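Glycinin A3B4 subunit (Glycine max, PDB 2D5F) is a seed storage protein of the 11S globulin type, a two-cupin subunit that assembles into hexamers and probably serves as a nutrient reserve for the germinating soybean. Local coordinates at residues S464-L467 with S468-N472; V478-L481 with K482-N486. One frame throughout, in Å; residues are numbered along the deposited sequence.

Interaction 1: residues S464-L467 with S468-N472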
loop_
_atom_site.group_PDB
_atom_site.type_symbol
_atom_site.label_atom_id
_atom_site.label_comp_id
_atom_site.label_asym_id
_atom_site.label_seq_id
_atom_site.Cartn_x
_atom_site.Cartn_y
_atom_site.Cartn_z
ATOM N N SER B 464 -18.536 -22.856 -25.517
ATOM C CA SER B 464 -18.960 -23.123 -26.878
ATOM C C SER B 464 -20.451 -22.895 -27.111
ATOM O O SER B 464 -20.835 -22.240 -28.075
ATOM C CB SER B 464 -18.604 -24.556 -27.267
ATOM O OG SER B 464 -19.118 -24.846 -28.554
ATOM N N GLU B 465 -21.291 -23.429 -26.233
ATOM C CA GLU B 465 -22.729 -23.268 -26.401
ATOM C C GLU B 465 -23.238 -21.861 -26.138
ATOM O O GLU B 465 -24.338 -21.503 -26.583
ATOM C CB GLU B 465 -23.494 -24.270 -25.537
ATOM C CG GLU B 465 -23.597 -25.642 -26.182
ATOM C CD GLU B 465 -24.533 -26.569 -25.439
ATOM O OE1 GLU B 465 -25.594 -26.098 -24.982
ATOM O OE2 GLU B 465 -24.217 -27.769 -25.325
ATOM N N VAL B 466 -22.464 -21.055 -25.415
ATOM C CA VAL B 466 -22.900 -19.684 -25.181
ATOM C C VAL B 466 -22.682 -18.975 -26.509
ATOM O O VAL B 466 -23.513 -18.187 -26.943
ATOM C CB VAL B 466 -22.081 -18.976 -24.069
ATOM C CG1 VAL B 466 -22.364 -17.477 -24.089
ATOM C CG2 VAL B 466 -22.463 -19.536 -22.707
ATOM N N LEU B 467 -21.567 -19.289 -27.158
ATOM C CA LEU B 467 -21.227 -18.706 -28.452
ATOM C C LEU B 467 -22.229 -19.148 -29.532
ATOM O O LEU B 467 -22.676 -18.336 -30.343
ATOM C CB LEU B 467 -19.808 -19.126 -28.848
ATOM C CG LEU B 467 -18.626 -18.148 -28.708
ATOM C CD1 LEU B 467 -18.866 -17.127 -27.617
ATOM C CD2 LEU B 467 -17.359 -18.946 -28.440
ATOM N N SER B 468 -22.580 -20.431 -29.537
ATOM C CA SER B 468 -23.528 -20.955 -30.525
ATOM C C SER B 468 -24.857 -20.227 -30.460
ATOM O O SER B 468 -25.366 -19.753 -31.470
ATOM C CB SER B 468 -23.772 -22.451 -30.308
ATOM O OG SER B 468 -22.670 -23.214 -30.768
ATOM N N ASN B 469 -25.415 -20.147 -29.260
ATOM C CA ASN B 469 -26.690 -19.479 -29.051
ATOM C C ASN B 469 -26.608 -17.961 -29.216
ATOM O O ASN B 469 -27.609 -17.308 -29.515
ATOM C CB ASN B 469 -27.225 -19.843 -27.665
ATOM C CG ASN B 469 -27.722 -21.281 -27.598
ATOM O OD1 ASN B 469 -28.808 -21.592 -28.085
ATOM N ND2 ASN B 469 -26.920 -22.167 -27.010
ATOM N N SER B 470 -25.418 -17.397 -29.028
ATOM C CA SER B 470 -25.251 -15.960 -29.166
ATOM C C SER B 470 -25.231 -15.527 -30.624
ATOM O O SER B 470 -25.863 -14.537 -30.988
ATOM C CB SER B 470 -23.952 -15.498 -28.483
ATOM O OG SER B 470 -24.068 -15.546 -27.072
ATOM N N TYR B 471 -24.511 -16.277 -31.454
ATOM C CA TYR B 471 -24.374 -15.947 -32.869
ATOM C C TYR B 471 -25.070 -16.913 -33.826
ATOM O O TYR B 471 -24.928 -16.791 -35.046
ATOM C CB TYR B 471 -22.890 -15.878 -33.247
ATOM C CG TYR B 471 -22.064 -14.937 -32.394
ATOM C CD1 TYR B 471 -21.243 -15.423 -31.374
ATOM C CD2 TYR B 471 -22.096 -13.561 -32.613
ATOM C CE1 TYR B 471 -20.470 -14.555 -30.589
ATOM C CE2 TYR B 471 -21.331 -12.687 -31.840
ATOM C CZ TYR B 471 -20.520 -13.188 -30.828
ATOM O OH TYR B 471 -19.760 -12.320 -30.064
ATOM N N ASN B 472 -25.821 -17.865 -33.283
ATOM C CA ASN B 472 -26.508 -18.842 -34.119
ATOM C C ASN B 472 -25.456 -19.516 -34.995
ATOM O O ASN B 472 -25.540 -19.490 -36.223
ATOM C CB ASN B 472 -27.554 -18.152 -35.005
ATOM C CG ASN B 472 -28.595 -17.386 -34.202
ATOM O OD1 ASN B 472 -29.272 -17.952 -33.339
ATOM N ND2 ASN B 472 -28.732 -16.090 -34.486
HETATM O O HOH W 1 -21.727 -25.672 -29.583
HETATM O O HOH W 2 -27.368 -24.998 -26.407
#

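Interaction 2: residues V478-L481 with K482-N486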
loop_
_atom_site.group_PDB
_atom_site.type_symbol
_atom_site.label_atom_id
_atom_site.label_comp_id
_atom_site.label_asym_id
_atom_site.label_seq_id
_atom_site.Cartn_x
_atom_site.Cartn_y
_atom_site.Cartn_z
ATOM N N VAL B 478 -18.096 -22.734 -34.298
ATOM C CA VAL B 478 -17.607 -22.207 -33.025
ATOM C C VAL B 478 -16.213 -22.745 -32.740
ATOM O O VAL B 478 -15.307 -22.000 -32.356
ATOM C CB VAL B 478 -18.544 -22.599 -31.855
ATOM C CG1 VAL B 478 -17.891 -22.257 -30.514
ATOM C CG2 VAL B 478 -19.869 -21.864 -31.987
ATOM N N ARG B 479 -16.050 -24.047 -32.936
ATOM C CA ARG B 479 -14.772 -24.704 -32.712
ATOM C C ARG B 479 -13.649 -24.062 -33.518
ATOM O O ARG B 479 -12.545 -23.869 -33.012
ATOM C CB ARG B 479 -14.891 -26.187 -33.067
ATOM C CG ARG B 479 -13.579 -26.872 -33.390
ATOM C CD ARG B 479 -13.758 -28.370 -33.352
ATOM N NE ARG B 479 -13.945 -28.820 -31.979
ATOM C CZ ARG B 479 -12.953 -28.969 -31.110
ATOM N NH1 ARG B 479 -11.703 -28.712 -31.478
ATOM N NH2 ARG B 479 -13.210 -29.353 -29.870
ATOM N N GLN B 480 -13.936 -23.729 -34.771
ATOM C CA GLN B 480 -12.938 -23.117 -35.638
ATOM C C GLN B 480 -12.584 -21.709 -35.151
ATOM O O GLN B 480 -11.452 -21.258 -35.309
ATOM C CB GLN B 480 -13.454 -23.079 -37.084
ATOM C CG GLN B 480 -13.932 -21.716 -37.556
ATOM C CD GLN B 480 -12.959 -21.075 -38.521
ATOM O OE1 GLN B 480 -11.748 -21.107 -38.310
ATOM N NE2 GLN B 480 -13.484 -20.486 -39.588
ATOM N N LEU B 481 -13.556 -21.020 -34.558
ATOM C CA LEU B 481 -13.332 -19.673 -34.039
ATOM C C LEU B 481 -12.454 -19.704 -32.797
ATOM O O LEU B 481 -11.542 -18.890 -32.652
ATOM C CB LEU B 481 -14.655 -19.001 -33.672
ATOM C CG LEU B 481 -15.275 -17.985 -34.630
ATOM C CD1 LEU B 481 -16.417 -17.283 -33.903
ATOM C CD2 LEU B 481 -14.231 -16.962 -35.083
ATOM N N LYS B 482 -12.735 -20.650 -31.907
ATOM C CA LYS B 482 -11.995 -20.778 -30.659
ATOM C C LYS B 482 -10.637 -21.446 -30.759
ATOM O O LYS B 482 -9.744 -21.146 -29.964
ATOM C CB LYS B 482 -12.827 -21.544 -29.623
ATOM C CG LYS B 482 -14.156 -20.902 -29.287
ATOM C CD LYS B 482 -14.861 -21.636 -28.158
ATOM C CE LYS B 482 -14.095 -21.521 -26.848
ATOM N NZ LYS B 482 -14.881 -22.072 -25.712
ATOM N N TYR B 483 -10.455 -22.338 -31.727
ATOM C CA TYR B 483 -9.185 -23.051 -31.813
ATOM C C TYR B 483 -8.333 -22.922 -33.071
ATOM O O TYR B 483 -7.134 -23.188 -33.030
ATOM C CB TYR B 483 -9.442 -24.530 -31.525
ATOM C CG TYR B 483 -10.206 -24.761 -30.239
ATOM C CD1 TYR B 483 -9.651 -24.418 -29.004
ATOM C CD2 TYR B 483 -11.487 -25.317 -30.255
ATOM C CE1 TYR B 483 -10.350 -24.623 -27.818
ATOM C CE2 TYR B 483 -12.195 -25.525 -29.072
ATOM C CZ TYR B 483 -11.618 -25.176 -27.859
ATOM O OH TYR B 483 -12.311 -25.377 -26.687
ATOM N N GLN B 484 -8.920 -22.513 -34.188
ATOM C CA GLN B 484 -8.134 -22.402 -35.413
ATOM C C GLN B 484 -7.523 -21.027 -35.657
ATOM O O GLN B 484 -8.095 -19.998 -35.293
ATOM C CB GLN B 484 -8.981 -22.821 -36.623
ATOM C CG GLN B 484 -9.417 -24.285 -36.580
ATOM C CD GLN B 484 -10.104 -24.748 -37.859
ATOM O OE1 GLN B 484 -10.548 -25.897 -37.955
ATOM N NE2 GLN B 484 -10.191 -23.858 -38.846
ATOM N N GLY B 485 -6.345 -21.027 -36.277
ATOM C CA GLY B 485 -5.652 -19.787 -36.582
ATOM C C GLY B 485 -4.676 -19.374 -35.498
ATOM O O GLY B 485 -4.660 -19.962 -34.415
ATOM N N ASN B 486 -3.846 -18.375 -35.795
ATOM C CA ASN B 486 -2.883 -17.874 -34.822
ATOM C C ASN B 486 -3.671 -17.453 -33.589
ATOM O O ASN B 486 -4.834 -17.068 -33.692
ATOM C CB ASN B 486 -2.088 -16.696 -35.408
ATOM C CG ASN B 486 -2.954 -15.740 -36.214
ATOM O OD1 ASN B 486 -2.443 -14.893 -36.950
ATOM N ND2 ASN B 486 -4.266 -15.868 -36.075
#

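Interaction 1: residues S464-L467 with S468-N472
Asn469 turns its amide back over the helix onto Glu465 one turn earlier. Its ND2 lies 2.7 Å from Glu465 O, near the amide plane of Asn469. The same oxygen takes the backbone N of Asn469, so two donors grip it. CG of Asn469 stands beside its own backbone N (chi1 -72°), which lets the amide reach back along the helix. Water 2 extends the link, accepting from ND2 and donating to Glu465 OE1. With an alanine here, Glu465 O loses its side-chain donor, and the water link to Glu465 OE1 would probably fall apart. Ser470 repeats the double grip on Val466 O. Its OG donates over 2.7 Å to Val466 O, from the face opposite to the one its N uses. The Val466 and Ser470 side is buried and tight. The looser side has Ser464 OG and Ser468 OG, 4.5 Å apart and joined by water 1. Ser464 OG also bonds Gln475 OE1. Leu467 CD1 only brushes Tyr471 CE1, at 4.2 Å. Tyr471 OH instead bonds Leu165 O of the second subunit, and Glu465 OE1 bonds its Ser245 N. Helix 464-471 thus lies between that subunit and helix 475-483, whose Val478 packs on Leu467.

Interaction 2: residues V478-L481 with K482-N486
Val478, Arg479 and Gln480 each accept at O from the backbone N four residues on, in Lys482, Tyr483 and Gln484, with the last donor lifted above the carbonyl plane of Gln480 as the helix ends. Arg479 and Tyr483 meet one turn apart. Tyr483 CD2 and CE2 lie over one face of the guanidinium, and Arg479 NH1 comes within 3.6 Å of Tyr483 CD2. The two planes are 26° apart, and CE2 of Tyr483 sits 3.8 Å above the guanidinium plane, displaced toward the rim of that group. The Arg479 chain bends at chi3 (-71°), which brings its end back toward Tyr483 although its CB points away. NH2 bonds Leu107 O of the second subunit, and Tyr483 OH bonds its Ser110 OG. Beside this pair, Val478 and Lys482 run side by side in the same direction, with Val478 CG1 3.9 Å from Lys482 CD. The Lys482 ammonium goes on to Ile462 O and to the second subunit, where it bonds Ser110 O and forms a salt bridge with Asp109. On another side, the Gln484 amide lies against Gln480 CB, with Gln484 CD 3.8 Å away. These are i to i+4 side-chain contacts along the last turns of an alpha helix. Here that helix belongs to the C-terminal cupin half of an 11S globulin and packs at a subunit interface.

Overall arrangement
Along the chain, the second cupin barrel gives way to helix 455-461, then to helix 464-471 and helix 475-483. Interaction 1 lies on the second of these helices and interaction 2 on the end of the third. They come in series, and neither encloses or crosses the other. Each joins residues about one helical turn apart, so neither closes a long loop. Their centres are about 14 Å apart, and the two helices touch directly: Leu467 CD2 lies 3.7 Å from Lys482 CD. Both also reach the second subunit. Asp109 of that subunit, the partner of Lys482, also bonds Ser464 N. After residue 486 the chain returns to the barrel through strand 490-491, which pairs with strand 379-385.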